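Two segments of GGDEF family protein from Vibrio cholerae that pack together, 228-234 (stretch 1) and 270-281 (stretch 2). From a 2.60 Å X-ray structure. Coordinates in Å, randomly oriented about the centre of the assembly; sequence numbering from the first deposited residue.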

ATOM      1  N   VAL A 228      28.716  -9.837  15.069  1.00 32.63           N
ATOM      2  CA  VAL A 228      27.289  -9.655  14.848  1.00 29.34           C
ATOM      3  C   VAL A 228      26.501 -10.347  15.967  1.00 37.89           C
ATOM      4  O   VAL A 228      26.864 -11.441  16.399  1.00 37.10           O
ATOM      5  N   LYS A 229      25.430  -9.721  16.452  1.00 36.70           N
ATOM      6  CA  LYS A 229      24.504 -10.423  17.349  1.00 38.98           C
ATOM      7  C   LYS A 229      23.094 -10.402  16.806  1.00 35.17           C
ATOM      8  O   LYS A 229      22.665  -9.407  16.214  1.00 34.22           O
ATOM      9  N   LEU A 230      22.374 -11.501  17.003  1.00 39.83           N
ATOM     10  CA  LEU A 230      20.975 -11.541  16.594  1.00 45.78           C
ATOM     11  C   LEU A 230      20.067 -11.555  17.802  1.00 47.26           C
ATOM     12  O   LEU A 230      20.260 -12.349  18.723  1.00 49.07           O
ATOM     13  N   GLU A 231      19.088 -10.659  17.795  1.00 41.39           N
ATOM     14  CA  GLU A 231      18.145 -10.550  18.890  1.00 46.90           C
ATOM     15  C   GLU A 231      17.404 -11.877  19.078  1.00 51.05           C
ATOM     16  O   GLU A 231      16.871 -12.442  18.119  1.00 45.19           O
ATOM     17  N   ASN A 232      17.393 -12.385  20.308  1.00 61.73           N
ATOM     18  CA  ASN A 232      16.675 -13.624  20.601  1.00 69.61           C
ATOM     19  C   ASN A 232      15.786 -13.491  21.833  1.00 76.31           C
ATOM     20  O   ASN A 232      15.520 -14.454  22.547  1.00 84.02           O
ATOM     21  N   ASN A 233      15.329 -12.269  22.066  1.00 71.01           N
ATOM     22  CA  ASN A 233      14.284 -11.979  23.044  1.00 69.30           C
ATOM     23  C   ASN A 233      12.997 -11.648  22.268  1.00 66.71           C
ATOM     24  O   ASN A 233      12.969 -10.664  21.528  1.00 58.41           O
ATOM     25  N   PRO A 234      11.930 -12.464  22.435  1.00 68.12           N
ATOM     26  CA  PRO A 234      10.668 -12.303  21.679  1.00 67.26           C
ATOM     27  C   PRO A 234      10.184 -10.840  21.575  1.00 65.77           C
ATOM     28  O   PRO A 234       9.826 -10.215  22.583  1.00 50.23           O
ATOM     29  N   GLY A 270      24.071 -16.655  26.269  1.00 90.76           N
ATOM     30  CA  GLY A 270      22.715 -16.988  26.683  1.00 82.80           C
ATOM     31  C   GLY A 270      21.738 -15.858  26.974  1.00 79.13           C
ATOM     32  O   GLY A 270      20.617 -15.820  26.478  1.00 78.13           O
ATOM     33  N   GLN A 271      22.157 -14.918  27.799  1.00 80.60           N
ATOM     34  CA  GLN A 271      21.520 -13.618  27.865  1.00 80.49           C
ATOM     35  C   GLN A 271      20.029 -13.732  28.253  1.00 93.01           C
ATOM     36  O   GLN A 271      19.690 -14.583  29.049  1.00 82.42           O
ATOM     37  N   GLU A 272      19.119 -12.937  27.690  1.00 89.18           N
ATOM     38  CA  GLU A 272      19.287 -11.602  27.097  1.00 86.08           C
ATOM     39  C   GLU A 272      18.105 -10.796  27.610  1.00103.68           C
ATOM     40  O   GLU A 272      18.233  -9.619  27.935  1.00109.17           O
ATOM     41  N   THR A 273      16.972 -11.475  27.739  1.00102.75           N
ATOM     42  CA  THR A 273      15.754 -10.956  28.323  1.00106.18           C
ATOM     43  C   THR A 273      16.012  -9.931  29.429  1.00108.54           C
ATOM     44  O   THR A 273      15.192  -9.050  29.696  1.00110.85           O
ATOM     45  N   TRP A 274      17.169 -10.043  30.052  1.00 98.84           N
ATOM     46  CA  TRP A 274      17.602  -9.044  31.002  1.00 97.43           C
ATOM     47  C   TRP A 274      19.034  -8.628  30.730  1.00 89.15           C
ATOM     48  O   TRP A 274      19.573  -7.753  31.371  1.00 88.40           O
ATOM     49  N   GLU A 275      19.619  -9.239  29.715  1.00 92.91           N
ATOM     50  CA  GLU A 275      20.973  -8.938  29.323  1.00 88.16           C
ATOM     51  C   GLU A 275      21.047  -8.394  27.893  1.00 78.18           C
ATOM     52  O   GLU A 275      21.540  -9.032  26.983  1.00 85.29           O
ATOM     53  N   SER A 276      20.595  -7.173  27.721  1.00 70.61           N
ATOM     54  CA  SER A 276      20.368  -6.615  26.387  1.00 57.67           C
ATOM     55  C   SER A 276      21.596  -6.574  25.487  1.00 66.66           C
ATOM     56  O   SER A 276      22.731  -6.323  25.909  1.00 72.05           O
HETATM   57  N   MSE A 277      21.340  -6.903  24.229  1.00 58.81           N
HETATM   58  CA  MSE A 277      22.386  -6.953  23.220  1.00 58.04           C
HETATM   59  C   MSE A 277      22.672  -5.559  22.737  1.00 50.70           C
HETATM   60  O   MSE A 277      23.761  -5.268  22.219  1.00 44.78           O
ATOM     61  N   PHE A 278      21.708  -4.727  22.954  1.00 38.28           N
ATOM     62  CA  PHE A 278      21.852  -3.335  22.625  1.00 40.82           C
ATOM     63  C   PHE A 278      22.898  -2.717  23.538  1.00 49.99           C
ATOM     64  O   PHE A 278      23.673  -1.860  23.124  1.00 64.77           O
ATOM     65  N   ASP A 279      22.932  -3.170  24.778  1.00 43.03           N
ATOM     66  CA  ASP A 279      24.005  -2.777  25.676  1.00 44.03           C
ATOM     67  C   ASP A 279      25.338  -3.200  25.067  1.00 48.79           C
ATOM     68  O   ASP A 279      26.297  -2.447  25.107  1.00 51.84           O
ATOM     69  N   ASP A 280      25.396  -4.395  24.486  1.00 56.65           N
ATOM     70  CA  ASP A 280      26.619  -4.865  23.829  1.00 50.87           C
ATOM     71  C   ASP A 280      26.993  -3.957  22.651  1.00 50.57           C
ATOM     72  O   ASP A 280      28.184  -3.717  22.355  1.00 47.24           O
ATOM     73  N   LEU A 281      25.961  -3.452  21.986  1.00 34.67           N
ATOM     74  CA  LEU A 281      26.132  -2.509  20.888  1.00 44.26           C
ATOM     75  C   LEU A 281      26.597  -1.139  21.396  1.00 50.92           C
ATOM     76  O   LEU A 281      27.488  -0.506  20.804  1.00 52.98           O
TER

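This is a small, largely polar contact in which two long side chains, Lys229 and Glu272, reach across in opposite directions and a selenomethionine, Met277, fills the space between the backbones. Lys229 points toward stretch 2 from the strand, chi1 m and the rest of the chain t, so its extended aliphatic part packs on Met277 (CD to CG, 4.0 Å) while its amine travels on to polar partners. There NZ donates to Gln271 OE1 at 3.2 Å, and makes a salt bridge with Asp280 OD2 at 3.5 Å, a weak hydrogen bond by geometry. Met277, m then t and t, lays its selenium against the opposing backbone: SE lies 3.2 Å from Leu230 O and 3.6 Å from Glu231 CA. Leu230 itself points away, so its main chain supplies the surface.

Glu272 follows a cis peptide bond and adopts p, then t, which brings its carboxylate to the loop after the strand. Asn232 N donates to Glu272 OE1 at 2.7 Å, nearly straight at 163°. Glu231 starts away, yet its end swings back, leaving Glu231 OE2 4.1 Å from Glu272 OE1; one water donates to both acids, at 3.2 Å and 3.0 Å respectively, and so bridges the like charges. Beyond, Asn233, chi1 t, points in and packs its CB on Glu272 CG at 3.8 Å.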

ATOM      1  CB  VAL A 228      26.894 -10.326  13.511  1.00 28.25           C
ATOM      2  CG1 VAL A 228      25.476  -9.974  13.100  1.00 26.92           C
ATOM      3  CG2 VAL A 228      27.845  -9.918  12.419  1.00 33.15           C
ATOM      4  CB  LYS A 229      24.517  -9.860  18.771  1.00 29.35           C
ATOM      5  CG  LYS A 229      25.745 -10.246  19.506  1.00 29.59           C
ATOM      6  CD  LYS A 229      25.514 -10.330  21.004  1.00 30.60           C
ATOM      7  CE  LYS A 229      26.840 -10.671  21.694  1.00 30.90           C
ATOM      8  NZ  LYS A 229      26.721 -10.828  23.149  1.00 31.98           N
ATOM      9  CB  LEU A 230      20.691 -12.745  15.706  1.00 45.09           C
ATOM     10  CG  LEU A 230      21.357 -12.705  14.333  1.00 40.91           C
ATOM     11  CD1 LEU A 230      21.055 -13.984  13.568  1.00 38.19           C
ATOM     12  CD2 LEU A 230      20.946 -11.477  13.538  1.00 32.51           C
ATOM     13  CB  GLU A 231      17.164  -9.388  18.642  1.00 45.91           C
ATOM     14  CG  GLU A 231      16.539  -8.783  19.925  1.00 95.76           C
ATOM     15  CD  GLU A 231      17.194  -7.465  20.373  1.00 94.27           C
ATOM     16  OE1 GLU A 231      17.460  -6.583  19.516  1.00 85.72           O
ATOM     17  OE2 GLU A 231      17.430  -7.312  21.595  1.00 97.41           O
ATOM     18  CB  ASN A 232      17.631 -14.825  20.693  1.00 76.23           C
ATOM     19  CG  ASN A 232      17.420 -15.820  19.551  1.00 87.74           C
ATOM     20  OD1 ASN A 232      16.289 -16.047  19.125  1.00 90.51           O
ATOM     21  ND2 ASN A 232      18.506 -16.402  19.048  1.00 89.35           N
ATOM     22  CB  ASN A 233      14.745 -10.811  23.944  1.00 72.38           C
ATOM     23  CG  ASN A 233      13.596 -10.096  24.666  1.00 82.00           C
ATOM     24  OD1 ASN A 233      12.521 -10.660  24.903  1.00 92.09           O
ATOM     25  ND2 ASN A 233      13.832  -8.841  25.027  1.00 80.93           N
ATOM     26  CB  PRO A 234       9.683 -13.171  22.462  1.00 66.74           C
ATOM     27  CG  PRO A 234      10.558 -14.292  23.016  1.00 63.49           C
ATOM     28  CD  PRO A 234      11.860 -13.588  23.394  1.00 64.15           C
ATOM     29  CB  GLN A 271      21.736 -12.938  26.509  1.00 84.80           C
ATOM     30  CG  GLN A 271      23.196 -12.687  26.239  1.00 83.34           C
ATOM     31  CD  GLN A 271      23.462 -11.480  25.380  1.00 88.48           C
ATOM     32  OE1 GLN A 271      23.773 -11.618  24.215  1.00 88.26           O
ATOM     33  NE2 GLN A 271      23.372 -10.300  25.962  1.00 81.54           N
ATOM     34  CB  GLU A 272      19.394 -11.622  25.560  1.00 49.19           C
ATOM     35  CG  GLU A 272      18.202 -12.124  24.775  1.00 81.18           C
ATOM     36  CD  GLU A 272      18.427 -12.225  23.271  1.00 81.94           C
ATOM     37  OE1 GLU A 272      18.309 -11.203  22.575  1.00 88.99           O
ATOM     38  OE2 GLU A 272      18.694 -13.327  22.776  1.00 72.57           O
ATOM     39  CB  THR A 273      14.873 -12.136  28.777  1.00 82.55           C
ATOM     40  OG1 THR A 273      14.215 -12.667  27.625  1.00 83.41           O
ATOM     41  CG2 THR A 273      13.829 -11.731  29.774  1.00 83.22           C
ATOM     42  CB  TRP A 274      17.331  -9.475  32.464  1.00 92.84           C
ATOM     43  CG  TRP A 274      18.068 -10.644  33.016  1.00 92.00           C
ATOM     44  CD1 TRP A 274      19.338 -10.664  33.453  1.00 87.92           C
ATOM     45  CD2 TRP A 274      17.541 -11.943  33.263  1.00 92.04           C
ATOM     46  NE1 TRP A 274      19.661 -11.899  33.929  1.00 86.72           N
ATOM     47  CE2 TRP A 274      18.565 -12.705  33.827  1.00 91.19           C
ATOM     48  CE3 TRP A 274      16.301 -12.542  33.046  1.00 88.50           C
ATOM     49  CZ2 TRP A 274      18.395 -14.026  34.172  1.00 95.03           C
ATOM     50  CZ3 TRP A 274      16.132 -13.835  33.383  1.00 87.44           C
ATOM     51  CH2 TRP A 274      17.170 -14.575  33.948  1.00 94.34           C
ATOM     52  CB  GLU A 275      21.815 -10.181  29.505  1.00 90.92           C
ATOM     53  CG  GLU A 275      21.694 -10.754  30.890  1.00100.05           C
ATOM     54  CD  GLU A 275      22.851 -11.645  31.264  1.00108.17           C
ATOM     55  OE1 GLU A 275      23.095 -12.640  30.562  1.00109.04           O
ATOM     56  OE2 GLU A 275      23.504 -11.359  32.282  1.00113.49           O
ATOM     57  CB  SER A 276      19.767  -5.230  26.483  1.00 54.64           C
ATOM     58  OG  SER A 276      19.060  -4.982  25.289  1.00 53.74           O
HETATM   59  CB  MSE A 277      21.983  -7.851  22.060  1.00 59.52           C
HETATM   60  CG  MSE A 277      21.955  -9.318  22.418  1.00 56.52           C
HETATM   61 SE   MSE A 277      20.966 -10.420  21.143  1.00 72.76          SE
HETATM   62  CE  MSE A 277      21.636 -12.156  21.787  1.00 47.21           C
ATOM     63  CB  PHE A 278      20.505  -2.626  22.740  1.00 49.84           C
ATOM     64  CG  PHE A 278      20.458  -1.324  22.016  1.00 46.65           C
ATOM     65  CD1 PHE A 278      20.823  -1.247  20.686  1.00 56.70           C
ATOM     66  CD2 PHE A 278      20.074  -0.172  22.665  1.00 44.82           C
ATOM     67  CE1 PHE A 278      20.798  -0.035  20.012  1.00 53.58           C
ATOM     68  CE2 PHE A 278      20.049   1.039  22.000  1.00 47.69           C
ATOM     69  CZ  PHE A 278      20.417   1.106  20.675  1.00 47.35           C
ATOM     70  CB  ASP A 279      23.814  -3.394  27.072  1.00 48.80           C
ATOM     71  CG  ASP A 279      22.490  -2.985  27.722  1.00 52.98           C
ATOM     72  OD1 ASP A 279      21.616  -2.448  27.011  1.00 58.06           O
ATOM     73  OD2 ASP A 279      22.323  -3.207  28.942  1.00 56.56           O
ATOM     74  CB  ASP A 280      26.438  -6.301  23.344  1.00 55.37           C
ATOM     75  CG  ASP A 280      26.702  -7.324  24.428  1.00 66.20           C
ATOM     76  OD1 ASP A 280      25.769  -7.615  25.226  1.00 35.96           O
ATOM     77  OD2 ASP A 280      27.853  -7.837  24.457  1.00 63.64           O
ATOM     78  CB  LEU A 281      24.833  -2.364  20.110  1.00 33.65           C
ATOM     79  CG  LEU A 281      24.963  -1.673  18.764  1.00 45.20           C
ATOM     80  CD1 LEU A 281      25.881  -2.487  17.845  1.00 38.40           C
ATOM     81  CD2 LEU A 281      23.572  -1.464  18.135  1.00 32.82           C
TER
HETATM   82  O   HOH W   1      18.275  -8.751  24.297  1.00 34.65           O